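Long-range contacts in cytochrome P450 (Rhodococcus erythropolis, PDB 3WEC), which hydroxylates the quinoline nitrogen of aurachin alkaloids as a heme-dependent cytochrome P450, a step essential for their antibiotic activity: residues H141-V149 / P402-R411; A183-A191 / Y393-G401. All coordinates share one frame; numbering follows the deposited sequence.

Contact 1 of 2, residues H141-V149 / P402-R411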
ATOM      1  N   HIS A 141     -16.622  11.936 -11.288  1.00 59.85           N
ATOM      2  CA  HIS A 141     -15.631  13.009 -11.506  1.00 60.52           C
ATOM      3  C   HIS A 141     -14.698  12.758 -12.692  1.00 58.62           C
ATOM      4  O   HIS A 141     -14.245  13.710 -13.350  1.00 59.57           O
ATOM      5  CB  HIS A 141     -14.863  13.291 -10.210  1.00 59.09           C
ATOM      6  CG  HIS A 141     -14.266  14.688 -10.119  1.00 62.76           C
ATOM      7  ND1 HIS A 141     -14.230  15.552 -11.173  1.00 66.31           N
ATOM      8  CD2 HIS A 141     -13.629  15.341  -9.054  1.00 62.82           C
ATOM      9  CE1 HIS A 141     -13.634  16.703 -10.796  1.00 67.41           C
ATOM     10  NE2 HIS A 141     -13.271  16.578  -9.500  1.00 66.90           N
ATOM     11  N   LEU A 142     -14.462  11.480 -12.991  1.00 55.99           N
ATOM     12  CA  LEU A 142     -13.653  11.035 -14.138  1.00 56.73           C
ATOM     13  C   LEU A 142     -13.969  11.633 -15.526  1.00 60.78           C
ATOM     14  O   LEU A 142     -13.051  11.768 -16.334  1.00 59.91           O
ATOM     15  CB  LEU A 142     -13.648   9.501 -14.256  1.00 55.08           C
ATOM     16  CG  LEU A 142     -12.475   8.588 -13.887  1.00 51.93           C
ATOM     17  CD1 LEU A 142     -12.315   7.565 -15.000  1.00 52.36           C
ATOM     18  CD2 LEU A 142     -11.144   9.305 -13.717  1.00 49.88           C
ATOM     19  N   GLU A 143     -15.238  11.973 -15.820  1.00 64.39           N
ATOM     20  CA  GLU A 143     -15.549  12.536 -17.131  1.00 68.61           C
ATOM     21  C   GLU A 143     -15.196  14.014 -17.300  1.00 70.54           C
ATOM     22  O   GLU A 143     -15.197  14.517 -18.415  1.00 72.59           O
ATOM     23  CB  GLU A 143     -16.996  12.243 -17.607  1.00 73.73           C
ATOM     24  CG  GLU A 143     -18.146  12.750 -16.743  1.00 76.31           C
ATOM     25  CD  GLU A 143     -19.508  12.344 -17.308  1.00 81.07           C
ATOM     26  OE1 GLU A 143     -20.473  12.262 -16.521  1.00 82.87           O
ATOM     27  OE2 GLU A 143     -19.621  12.089 -18.528  1.00 82.58           O
ATOM     28  N   HIS A 144     -14.905  14.706 -16.206  1.00 69.05           N
ATOM     29  CA  HIS A 144     -14.590  16.137 -16.274  1.00 71.67           C
ATOM     30  C   HIS A 144     -13.448  16.490 -15.363  1.00 68.50           C
ATOM     31  O   HIS A 144     -13.490  17.461 -14.592  1.00 68.92           O
ATOM     32  CB  HIS A 144     -15.827  16.985 -15.990  1.00 76.63           C
ATOM     33  CG  HIS A 144     -16.891  16.901 -17.077  1.00 81.79           C
ATOM     34  ND1 HIS A 144     -16.645  17.240 -18.370  1.00 84.31           N
ATOM     35  CD2 HIS A 144     -18.221  16.482 -17.027  1.00 83.97           C
ATOM     36  CE1 HIS A 144     -17.762  17.052 -19.102  1.00 88.69           C
ATOM     37  NE2 HIS A 144     -18.725  16.587 -18.279  1.00 89.19           N
ATOM     38  N   CYS A 145     -12.407  15.680 -15.453  1.00 64.64           N
ATOM     39  CA  CYS A 145     -11.192  15.958 -14.757  1.00 62.46           C
ATOM     40  C   CYS A 145     -10.098  16.147 -15.787  1.00 62.32           C
ATOM     41  O   CYS A 145     -10.239  15.725 -16.932  1.00 62.56           O
ATOM     42  CB  CYS A 145     -10.868  14.833 -13.769  1.00 58.78           C
ATOM     43  SG  CYS A 145     -10.347  13.264 -14.517  1.00 57.23           S
ATOM     44  N   THR A 146      -9.026  16.811 -15.370  1.00 61.90           N
ATOM     45  CA  THR A 146      -7.804  16.917 -16.152  1.00 61.23           C
ATOM     46  C   THR A 146      -6.815  15.821 -15.730  1.00 56.78           C
ATOM     47  O   THR A 146      -6.198  15.167 -16.568  1.00 56.91           O
ATOM     48  CB  THR A 146      -7.144  18.299 -15.970  1.00 64.12           C
ATOM     49  OG1 THR A 146      -8.007  19.325 -16.483  1.00 68.07           O
ATOM     50  CG2 THR A 146      -5.802  18.364 -16.696  1.00 64.40           C
ATOM     51  N   ASP A 147      -6.674  15.629 -14.421  1.00 53.51           N
ATOM     52  CA  ASP A 147      -5.776  14.626 -13.872  1.00 49.22           C
ATOM     53  C   ASP A 147      -6.557  13.690 -12.974  1.00 46.73           C
ATOM     54  O   ASP A 147      -7.096  14.109 -11.947  1.00 45.97           O
ATOM     55  CB  ASP A 147      -4.624  15.286 -13.109  1.00 48.02           C
ATOM     56  CG  ASP A 147      -3.798  14.284 -12.304  1.00 44.63           C
ATOM     57  OD1 ASP A 147      -3.486  13.194 -12.810  1.00 43.06           O
ATOM     58  OD2 ASP A 147      -3.452  14.589 -11.148  1.00 43.12           O
ATOM     59  N   ALA A 148      -6.636  12.425 -13.389  1.00 45.51           N
ATOM     60  CA  ALA A 148      -7.361  11.407 -12.649  1.00 43.23           C
ATOM     61  C   ALA A 148      -6.616  11.043 -11.402  1.00 40.15           C
ATOM     62  O   ALA A 148      -7.229  10.492 -10.478  1.00 39.97           O
ATOM     63  CB  ALA A 148      -7.599  10.165 -13.501  1.00 42.90           C
ATOM     64  N   VAL A 149      -5.301  11.311 -11.339  1.00 38.77           N
ATOM     65  CA  VAL A 149      -4.607  11.033 -10.073  1.00 35.98           C
ATOM     66  C   VAL A 149      -5.037  11.970  -8.942  1.00 36.74           C
ATOM     67  O   VAL A 149      -5.516  11.492  -7.892  1.00 35.96           O
ATOM     68  CB  VAL A 149      -3.067  10.868 -10.152  1.00 35.16           C
ATOM     69  CG1 VAL A 149      -2.520  10.527  -8.773  1.00 31.96           C
ATOM     70  CG2 VAL A 149      -2.670   9.767 -11.138  1.00 34.27           C
ATOM     71  N   PRO A 402       0.915   5.940 -11.215  1.00 34.29           N
ATOM     72  CA  PRO A 402       1.100   7.159 -12.012  1.00 35.92           C
ATOM     73  C   PRO A 402       1.059   8.468 -11.184  1.00 36.92           C
ATOM     74  O   PRO A 402       0.312   8.586 -10.197  1.00 33.77           O
ATOM     75  CB  PRO A 402      -0.078   7.088 -12.993  1.00 36.08           C
ATOM     76  CG  PRO A 402      -1.129   6.305 -12.237  1.00 33.89           C
ATOM     77  CD  PRO A 402      -0.326   5.229 -11.590  1.00 32.80           C
ATOM     78  N   GLU A 403       1.848   9.448 -11.632  1.00 39.93           N
ATOM     79  CA  GLU A 403       1.922  10.775 -11.014  1.00 43.07           C
ATOM     80  C   GLU A 403       0.727  11.639 -11.442  1.00 43.29           C
ATOM     81  O   GLU A 403       0.158  12.344 -10.626  1.00 42.25           O
ATOM     82  CB  GLU A 403       3.289  11.462 -11.386  1.00 47.97           C
ATOM     83  CG  GLU A 403       3.453  12.936 -11.010  1.00 51.54           C
ATOM     84  CD  GLU A 403       4.839  13.285 -10.468  1.00 56.08           C
ATOM     85  OE1 GLU A 403       5.589  14.039 -11.144  1.00 60.05           O
ATOM     86  OE2 GLU A 403       5.173  12.815  -9.342  1.00 56.72           O
ATOM     87  N   THR A 404       0.430  11.605 -12.746  1.00 45.32           N
ATOM     88  CA  THR A 404      -0.673  12.304 -13.417  1.00 46.91           C
ATOM     89  C   THR A 404      -1.355  11.291 -14.360  1.00 46.82           C
ATOM     90  O   THR A 404      -0.801  10.213 -14.625  1.00 45.60           O
ATOM     91  CB  THR A 404      -0.238  13.557 -14.259  1.00 50.49           C
ATOM     92  OG1 THR A 404       0.520  13.174 -15.418  1.00 52.15           O
ATOM     93  CG2 THR A 404       0.507  14.631 -13.445  1.00 51.51           C
ATOM     94  N   LEU A 405      -2.542  11.614 -14.873  1.00 47.26           N
ATOM     95  CA  LEU A 405      -3.253  10.660 -15.740  1.00 47.77           C
ATOM     96  C   LEU A 405      -4.361  11.375 -16.500  1.00 50.08           C
ATOM     97  O   LEU A 405      -5.234  12.004 -15.885  1.00 50.01           O
ATOM     98  CB  LEU A 405      -3.802   9.485 -14.900  1.00 45.35           C
ATOM     99  CG  LEU A 405      -4.159   8.167 -15.608  1.00 46.17           C
ATOM    100  CD1 LEU A 405      -2.937   7.480 -16.232  1.00 46.18           C
ATOM    101  CD2 LEU A 405      -4.851   7.234 -14.627  1.00 43.64           C
ATOM    102  N   SER A 406      -4.286  11.356 -17.832  1.00 52.10           N
ATOM    103  CA  SER A 406      -5.371  11.885 -18.665  1.00 55.23           C
ATOM    104  C   SER A 406      -6.191  10.727 -19.157  1.00 54.21           C
ATOM    105  O   SER A 406      -5.655   9.819 -19.782  1.00 54.88           O
ATOM    106  CB  SER A 406      -4.826  12.648 -19.860  1.00 58.59           C
ATOM    107  OG  SER A 406      -3.628  13.238 -19.433  1.00 59.39           O
ATOM    108  N   VAL A 407      -7.481  10.738 -18.852  1.00 53.24           N
ATOM    109  CA  VAL A 407      -8.328   9.640 -19.291  1.00 52.38           C
ATOM    110  C   VAL A 407      -9.476  10.159 -20.112  1.00 54.58           C
ATOM    111  O   VAL A 407     -10.141  11.130 -19.740  1.00 55.54           O
ATOM    112  CB  VAL A 407      -8.802   8.701 -18.140  1.00 48.93           C
ATOM    113  CG1 VAL A 407      -7.985   8.895 -16.867  1.00 46.32           C
ATOM    114  CG2 VAL A 407     -10.278   8.849 -17.849  1.00 49.83           C
ATOM    115  N   ALA A 408      -9.680   9.513 -21.246  1.00 55.99           N
ATOM    116  CA  ALA A 408     -10.881   9.715 -22.032  1.00 58.99           C
ATOM    117  C   ALA A 408     -11.835   8.600 -21.667  1.00 58.26           C
ATOM    118  O   ALA A 408     -11.442   7.460 -21.420  1.00 55.43           O
ATOM    119  CB  ALA A 408     -10.579   9.711 -23.511  1.00 60.88           C
ATOM    120  N   VAL A 409     -13.104   8.953 -21.645  1.00 61.58           N
ATOM    121  CA  VAL A 409     -14.121   8.119 -21.078  1.00 61.76           C
ATOM    122  C   VAL A 409     -15.361   8.238 -21.976  1.00 66.39           C
ATOM    123  O   VAL A 409     -15.556   9.267 -22.625  1.00 69.44           O
ATOM    124  CB  VAL A 409     -14.400   8.631 -19.669  1.00 60.03           C
ATOM    125  CG1 VAL A 409     -15.589   9.592 -19.664  1.00 63.84           C
ATOM    126  CG2 VAL A 409     -14.583   7.473 -18.716  1.00 58.09           C
ATOM    127  N   SER A 410     -16.188   7.192 -22.022  1.00 67.45           N
ATOM    128  CA  SER A 410     -17.381   7.179 -22.893  1.00 71.79           C
ATOM    129  C   SER A 410     -18.538   6.368 -22.272  1.00 72.97           C
ATOM    130  O   SER A 410     -18.309   5.318 -21.663  1.00 69.73           O
ATOM    131  CB  SER A 410     -17.001   6.658 -24.279  1.00 73.26           C
ATOM    132  OG  SER A 410     -18.088   6.014 -24.892  1.00 77.53           O
ATOM    133  N   ARG A 411     -19.770   6.863 -22.436  1.00 78.01           N
ATOM    134  CA  ARG A 411     -20.959   6.332 -21.729  1.00 79.91           C
ATOM    135  C   ARG A 411     -21.585   5.075 -22.354  1.00 82.42           C
ATOM    136  O   ARG A 411     -22.221   5.134 -23.405  1.00 87.24           O
ATOM    137  CB  ARG A 411     -22.020   7.438 -21.569  1.00 84.14           C
ATOM    138  CG  ARG A 411     -21.539   8.623 -20.740  1.00 82.77           C
ATOM    139  CD  ARG A 411     -21.458   8.291 -19.248  1.00 79.37           C
ATOM    140  NE  ARG A 411     -22.535   8.954 -18.508  1.00 83.23           N
ATOM    141  CZ  ARG A 411     -23.624   8.318 -17.952  1.00 85.87           C
ATOM    142  NH1 ARG A 411     -23.731   6.980 -18.036  1.00 86.21           N
ATOM    143  NH2 ARG A 411     -24.553   9.041 -17.318  1.00 88.47           N
TER
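P402 meets V149 at one methyl: its CG lies 3.9 Å from V149 CG2 and its carbonyl oxygen 3.3 Å from the same atom. V149 has CG1 anti to its backbone N (chi1 -178°), which sets CG2 beside the N, against the backbone of P402 to L405. E403 adds its carbonyl oxygen near V149 CB, while its side chain is directed away. T404 brings its CA to 3.0 Å from D147 OD1, on the way to the polar centre of the contact at L405. There L405 N gives a weak, bent bond to D147 OD1, the atom that also accepts a weak capping bond from V149 N, D147 being the N-cap of helix 148-153; the other carboxylate oxygen is held by S150 OG. In return A148 N donates to L405 O at 2.9 Å, and D147 CA adds a CA-H...O contact to that oxygen. The start of the helix is thus tied to the C-terminal chain through both backbone and side chain. Beyond S406 the contact is mostly apolar. V407 splits its methyls, CG1 against A148 CB at 3.6 Å and CG2 against L142 CD1, the L142 side chain crossing that of V407 at about a right angle. V409 packs CG1 on E143 CB at 3.6 Å. At R411 the guanidinium turns an edge toward E143 OE2, beyond salt-bridge range; E143 OE1 instead pairs with R381. Strand 407-410 pairs antiparallel with strand 384-387, L405 and P402 rest on helix 240-271, and the turn from helix 128-141 into helix 148-153 packs against this C-terminal strand.

Contact 2 of 2, residues A183-A191 / Y393-G401. With AUI (3-[(2E,6E,9R)-9-hydroxy-3,7,11-trimethyldodeca-2,6,10-trien-1-yl]-2-methylquinolin-4(1H)-one), chain C.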
ATOM      1  N   ALA A 183       0.924  11.192   2.802  1.00 28.76           N
ATOM      2  CA  ALA A 183       0.792  10.012   1.881  1.00 27.70           C
ATOM      3  C   ALA A 183       2.121   9.456   1.421  1.00 28.41           C
ATOM      4  O   ALA A 183       2.226   8.266   1.381  1.00 23.41           O
ATOM      5  CB  ALA A 183      -0.094  10.272   0.663  1.00 28.90           C
ATOM      6  N   GLY A 184       3.131  10.293   1.112  1.00 28.76           N
ATOM      7  CA  GLY A 184       4.437   9.777   0.565  1.00 31.02           C
ATOM      8  C   GLY A 184       5.408   9.181   1.613  1.00 34.13           C
ATOM      9  O   GLY A 184       6.469   8.588   1.299  1.00 36.36           O
ATOM     10  N   VAL A 185       5.027   9.318   2.869  1.00 31.68           N
ATOM     11  CA  VAL A 185       5.743   8.784   3.997  1.00 32.28           C
ATOM     12  C   VAL A 185       5.620   7.228   4.019  1.00 31.24           C
ATOM     13  O   VAL A 185       6.255   6.565   4.808  1.00 33.73           O
ATOM     14  CB  VAL A 185       5.174   9.532   5.241  1.00 33.10           C
ATOM     15  CG1 VAL A 185       5.028   8.689   6.514  1.00 32.41           C
ATOM     16  CG2 VAL A 185       5.895  10.881   5.433  1.00 33.76           C
ATOM     17  N   LEU A 186       4.892   6.657   3.075  1.00 28.42           N
ATOM     18  CA  LEU A 186       4.809   5.184   2.948  1.00 28.93           C
ATOM     19  C   LEU A 186       6.039   4.690   2.202  1.00 30.38           C
ATOM     20  O   LEU A 186       6.464   3.586   2.374  1.00 29.64           O
ATOM     21  CB  LEU A 186       3.573   4.750   2.111  1.00 25.58           C
ATOM     22  CG  LEU A 186       2.628   3.593   2.563  1.00 24.36           C
ATOM     23  CD1 LEU A 186       1.664   3.209   1.451  1.00 22.10           C
ATOM     24  CD2 LEU A 186       3.324   2.388   3.230  1.00 26.44           C
ATOM     25  N   ASP A 187       6.594   5.516   1.333  1.00 32.41           N
ATOM     26  CA  ASP A 187       7.656   5.028   0.485  1.00 35.64           C
ATOM     27  C   ASP A 187       8.961   5.738   0.843  1.00 38.55           C
ATOM     28  O   ASP A 187       8.958   6.804   1.491  1.00 40.49           O
ATOM     29  CB  ASP A 187       7.237   5.175  -0.993  1.00 33.80           C
ATOM     30  CG  ASP A 187       7.992   4.223  -1.959  1.00 36.04           C
ATOM     31  OD1 ASP A 187       8.989   3.547  -1.604  1.00 36.55           O
ATOM     32  OD2 ASP A 187       7.611   4.201  -3.146  1.00 37.13           O
ATOM     33  N   ILE A 188      10.080   5.136   0.450  1.00 40.14           N
ATOM     34  CA  ILE A 188      11.365   5.798   0.569  1.00 42.01           C
ATOM     35  C   ILE A 188      11.637   6.558  -0.728  1.00 44.66           C
ATOM     36  O   ILE A 188      11.549   5.980  -1.806  1.00 45.82           O
ATOM     37  CB  ILE A 188      12.513   4.792   0.847  1.00 43.64           C
ATOM     38  CG1 ILE A 188      12.093   3.777   1.929  1.00 42.03           C
ATOM     39  CG2 ILE A 188      13.814   5.544   1.176  1.00 47.14           C
ATOM     40  CD1 ILE A 188      13.242   2.960   2.506  1.00 44.11           C
ATOM     41  N   ASN A 189      12.012   7.836  -0.612  1.00 45.83           N
ATOM     42  CA  ASN A 189      12.347   8.668  -1.765  1.00 47.02           C
ATOM     43  C   ASN A 189      13.375   9.704  -1.368  1.00 50.03           C
ATOM     44  O   ASN A 189      13.050  10.619  -0.600  1.00 48.57           O
ATOM     45  CB  ASN A 189      11.117   9.402  -2.288  1.00 47.68           C
ATOM     46  CG  ASN A 189      11.289   9.901  -3.726  1.00 50.97           C
ATOM     47  OD1 ASN A 189      10.641   9.401  -4.628  1.00 51.25           O
ATOM     48  ND2 ASN A 189      12.156  10.883  -3.939  1.00 55.21           N
ATOM     49  N   PHE A 190      14.592   9.561  -1.897  1.00 51.53           N
ATOM     50  CA  PHE A 190      15.680  10.483  -1.659  1.00 55.97           C
ATOM     51  C   PHE A 190      15.705  11.562  -2.722  1.00 59.73           C
ATOM     52  O   PHE A 190      16.738  12.198  -2.958  1.00 63.96           O
ATOM     53  CB  PHE A 190      17.000   9.733  -1.731  1.00 57.57           C
ATOM     54  CG  PHE A 190      17.244   8.829  -0.587  1.00 55.76           C
ATOM     55  CD1 PHE A 190      17.929   9.278   0.523  1.00 57.21           C
ATOM     56  CD2 PHE A 190      16.798   7.513  -0.623  1.00 53.23           C
ATOM     57  CE1 PHE A 190      18.156   8.433   1.601  1.00 57.21           C
ATOM     58  CE2 PHE A 190      17.020   6.660   0.447  1.00 51.92           C
ATOM     59  CZ  PHE A 190      17.696   7.120   1.564  1.00 54.24           C
ATOM     60  N   ALA A 191      14.595  11.754  -3.414  1.00 59.33           N
ATOM     61  CA  ALA A 191      14.530  12.884  -4.358  1.00 64.17           C
ATOM     62  C   ALA A 191      13.468  13.845  -3.824  1.00 62.34           C
ATOM     63  O   ALA A 191      12.434  14.088  -4.482  1.00 60.83           O
ATOM     64  CB  ALA A 191      14.213  12.418  -5.788  1.00 63.48           C
ATOM     65  N   TYR A 393       5.319   7.871 -13.913  1.00 47.38           N
ATOM     66  CA  TYR A 393       5.147   7.233 -12.629  1.00 47.12           C
ATOM     67  C   TYR A 393       5.742   8.046 -11.484  1.00 47.09           C
ATOM     68  O   TYR A 393       6.727   8.737 -11.669  1.00 51.84           O
ATOM     69  CB  TYR A 393       5.758   5.833 -12.673  1.00 46.19           C
ATOM     70  CG  TYR A 393       4.918   4.911 -13.483  1.00 45.40           C
ATOM     71  CD1 TYR A 393       3.904   4.173 -12.874  1.00 43.88           C
ATOM     72  CD2 TYR A 393       5.108   4.766 -14.860  1.00 46.90           C
ATOM     73  CE1 TYR A 393       3.099   3.324 -13.616  1.00 43.08           C
ATOM     74  CE2 TYR A 393       4.306   3.906 -15.607  1.00 46.79           C
ATOM     75  CZ  TYR A 393       3.293   3.192 -14.970  1.00 43.85           C
ATOM     76  OH  TYR A 393       2.460   2.325 -15.651  1.00 42.88           O
ATOM     77  N   LYS A 394       5.104   7.975 -10.314  1.00 45.50           N
ATOM     78  CA  LYS A 394       5.595   8.611  -9.091  1.00 46.48           C
ATOM     79  C   LYS A 394       7.021   8.133  -8.760  1.00 48.04           C
ATOM     80  O   LYS A 394       7.404   7.012  -9.102  1.00 47.53           O
ATOM     81  CB  LYS A 394       4.634   8.365  -7.918  1.00 46.65           C
ATOM     82  CG  LYS A 394       3.518   9.407  -7.801  1.00 47.78           C
ATOM     83  CD  LYS A 394       2.400   9.040  -6.818  1.00 44.54           C
ATOM     84  CE  LYS A 394       1.724  10.353  -6.377  1.00 44.95           C
ATOM     85  NZ  LYS A 394       0.347  10.235  -5.797  1.00 42.89           N
ATOM     86  N   PRO A 395       7.845   9.005  -8.161  1.00 50.23           N
ATOM     87  CA  PRO A 395       9.115   8.424  -7.735  1.00 51.13           C
ATOM     88  C   PRO A 395       8.948   7.545  -6.490  1.00 48.49           C
ATOM     89  O   PRO A 395       7.852   7.492  -5.896  1.00 45.32           O
ATOM     90  CB  PRO A 395       9.991   9.660  -7.478  1.00 55.84           C
ATOM     91  CG  PRO A 395       9.397  10.728  -8.372  1.00 57.42           C
ATOM     92  CD  PRO A 395       7.908  10.476  -8.241  1.00 52.46           C
ATOM     93  N   GLY A 396       9.999   6.816  -6.140  1.00 48.64           N
ATOM     94  CA  GLY A 396      10.045   6.101  -4.884  1.00 48.61           C
ATOM     95  C   GLY A 396      10.599   4.708  -5.039  1.00 50.30           C
ATOM     96  O   GLY A 396      10.694   4.200  -6.140  1.00 52.54           O
ATOM     97  N   MET A 397      10.940   4.077  -3.924  1.00 50.87           N
ATOM     98  CA  MET A 397      11.669   2.803  -3.962  1.00 51.39           C
ATOM     99  C   MET A 397      10.786   1.568  -4.107  1.00 46.72           C
ATOM    100  O   MET A 397      11.126   0.672  -4.867  1.00 48.32           O
ATOM    101  CB  MET A 397      12.588   2.662  -2.748  1.00 52.99           C
ATOM    102  CG  MET A 397      13.908   3.389  -2.915  1.00 59.43           C
ATOM    103  SD  MET A 397      15.174   2.902  -1.711  1.00 64.25           S
ATOM    104  CE  MET A 397      14.503   1.309  -1.144  1.00 58.88           C
ATOM    105  N   GLY A 398       9.694   1.494  -3.356  1.00 42.61           N
ATOM    106  CA  GLY A 398       8.856   0.287  -3.347  1.00 38.93           C
ATOM    107  C   GLY A 398       7.444   0.400  -3.940  1.00 35.99           C
ATOM    108  O   GLY A 398       6.772  -0.607  -4.171  1.00 35.02           O
ATOM    109  N   LEU A 399       6.961   1.612  -4.158  1.00 34.42           N
ATOM    110  CA  LEU A 399       5.556   1.797  -4.628  1.00 33.34           C
ATOM    111  C   LEU A 399       5.520   2.137  -6.101  1.00 33.23           C
ATOM    112  O   LEU A 399       6.480   2.685  -6.632  1.00 35.86           O
ATOM    113  CB  LEU A 399       4.864   2.893  -3.825  1.00 31.96           C
ATOM    114  CG  LEU A 399       4.060   2.624  -2.536  1.00 31.72           C
ATOM    115  CD1 LEU A 399       4.303   1.294  -1.865  1.00 30.89           C
ATOM    116  CD2 LEU A 399       4.194   3.810  -1.569  1.00 30.22           C
ATOM    117  N   ARG A 400       4.443   1.768  -6.775  1.00 32.78           N
ATOM    118  CA  ARG A 400       4.308   2.066  -8.191  1.00 33.45           C
ATOM    119  C   ARG A 400       2.895   2.470  -8.562  1.00 32.56           C
ATOM    120  O   ARG A 400       1.900   1.781  -8.248  1.00 30.96           O
ATOM    121  CB  ARG A 400       4.771   0.895  -9.043  1.00 34.77           C
ATOM    122  CG  ARG A 400       4.870   1.229 -10.529  1.00 36.27           C
ATOM    123  CD  ARG A 400       5.537   0.111 -11.308  1.00 38.11           C
ATOM    124  NE  ARG A 400       5.611   0.410 -12.721  1.00 40.71           N
ATOM    125  CZ  ARG A 400       4.716   0.029 -13.617  1.00 40.85           C
ATOM    126  NH1 ARG A 400       4.874   0.333 -14.902  1.00 42.56           N
ATOM    127  NH2 ARG A 400       3.674  -0.669 -13.231  1.00 39.66           N
ATOM    128  N   GLY A 401       2.826   3.638  -9.193  1.00 32.99           N
ATOM    129  CA  GLY A 401       1.564   4.164  -9.686  1.00 32.45           C
ATOM    130  C   GLY A 401       1.857   5.471 -10.390  1.00 33.76           C
ATOM    131  O   GLY A 401       2.911   6.052 -10.182  1.00 34.88           O
TER
HETATM  132  O13 AUI C 502       5.510  -2.720   5.105  1.00 35.43           O
HETATM  133  C1  AUI C 502       4.446  -2.240   4.649  1.00 35.28           C
HETATM  134  C4  AUI C 502       3.500  -1.599   5.583  1.00 34.20           C
HETATM  135  C5  AUI C 502       3.791  -1.509   6.940  1.00 32.99           C
HETATM  136  C6  AUI C 502       2.894  -0.883   7.805  1.00 34.19           C
HETATM  137  C7  AUI C 502       1.725  -0.343   7.250  1.00 35.55           C
HETATM  138  C8  AUI C 502       1.398  -0.402   5.894  1.00 31.29           C
HETATM  139  C9  AUI C 502       2.259  -1.016   4.998  1.00 35.25           C
HETATM  140  N10 AUI C 502       1.987  -1.058   3.657  1.00 32.21           N
HETATM  141  C3  AUI C 502       2.796  -1.640   2.748  1.00 36.76           C
HETATM  142  C11 AUI C 502       2.429  -1.661   1.272  1.00 31.93           C
HETATM  143  C2  AUI C 502       4.082  -2.271   3.195  1.00 38.74           C
HETATM  144  C12 AUI C 502       5.003  -2.903   2.186  1.00 35.85           C
HETATM  145  C14 AUI C 502       5.574  -1.800   1.288  1.00 42.56           C
HETATM  146  C15 AUI C 502       6.219  -0.621   1.497  1.00 42.98           C
HETATM  147  C26 AUI C 502       6.561  -0.004   2.839  1.00 48.29           C
HETATM  148  C16 AUI C 502       6.567   0.119   0.230  1.00 43.44           C
HETATM  149  C17 AUI C 502       8.048   0.354  -0.063  1.00 50.86           C
HETATM  150  C18 AUI C 502       8.935   0.173   1.137  1.00 49.58           C
HETATM  151  C19 AUI C 502      10.281   0.051   1.121  1.00 52.69           C
HETATM  152  C27 AUI C 502      11.140   0.128  -0.116  1.00 51.74           C
HETATM  153  C20 AUI C 502      10.972  -0.111   2.452  1.00 49.21           C
HETATM  154  C21 AUI C 502      11.056  -1.546   2.985  1.00 47.32           C
HETATM  155  O28 AUI C 502      11.503  -1.434   4.331  1.00 43.45           O
HETATM  156  C22 AUI C 502       9.757  -2.321   3.063  1.00 45.17           C
HETATM  157  C23 AUI C 502       8.993  -2.561   4.165  1.00 47.49           C
HETATM  158  C24 AUI C 502       7.775  -3.394   3.959  1.00 43.02           C
HETATM  159  C25 AUI C 502       9.213  -2.075   5.590  1.00 49.35           C
HETATM  160  O   HOH W   1       6.185   6.252  -4.217  1.00 38.67           O
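D187 points its carboxylate into the turn formed by P395 to L399. CG anti to the backbone N (chi1 -157°) carries the group among the turn's amides: OD1 receives a nearly straight bond from G398 N at 2.8 Å, on its syn side, and a weak one from M397 N. OD2 is met from above the carboxylate plane by L399 N at 2.9 Å, and a water donates to both OD2 and P395 O. So many N-H groups should stabilise the buried charge. L399 runs past D187 in the opposite direction, CD2 lying 3.4 Å from D187 CB, and crosses L186 at about a right angle, CD2 against L186 CB. I188 O accepts a hydrogen bond from M397 N at 2.9 Å, and the I188 and M397 side chains cross obliquely, CG2 to SD at 4.1 Å. G396, lying against the carboxylate, has no room for a CB.

The same residues line the substrate pocket. L399 CD1 comes to 3.3 Å from AUI C16, G398 CA lies against C17, and M397 CE reaches C27; L186 CD2 sits over the quinolone ring face, 3.7 Å from AUI N10, the nitrogen that is hydroxylated. Segment 393-401, in the connection between paired strands 384-387 and 407-410, probably corresponds to substrate recognition site 6 of other P450s. I188 packs on helix 73-81, L186 and L399 on helix 240-271, and 183-191 leads from helix 172-182 to helix 194-216.

How the contacts relate
From the N terminus, the chain first reaches 141-149, then 183-191, runs through the long helix 240-271 and the heme-binding region, and returns as 393-401 and directly 402-411. Contact 2 therefore closes a loop of 201 residues lying wholly within the 252-residue loop of contact 1; the two do not cross. Their centres are 22 Å apart, yet the adjoining C-terminal segments touch where E403 packs on K394 and P395, and P402 on Y393. One continuous C-terminal stretch thus joins the substrate pocket, through contact 2, to the peripheral turn between helices 128-141 and 148-153, through contact 1.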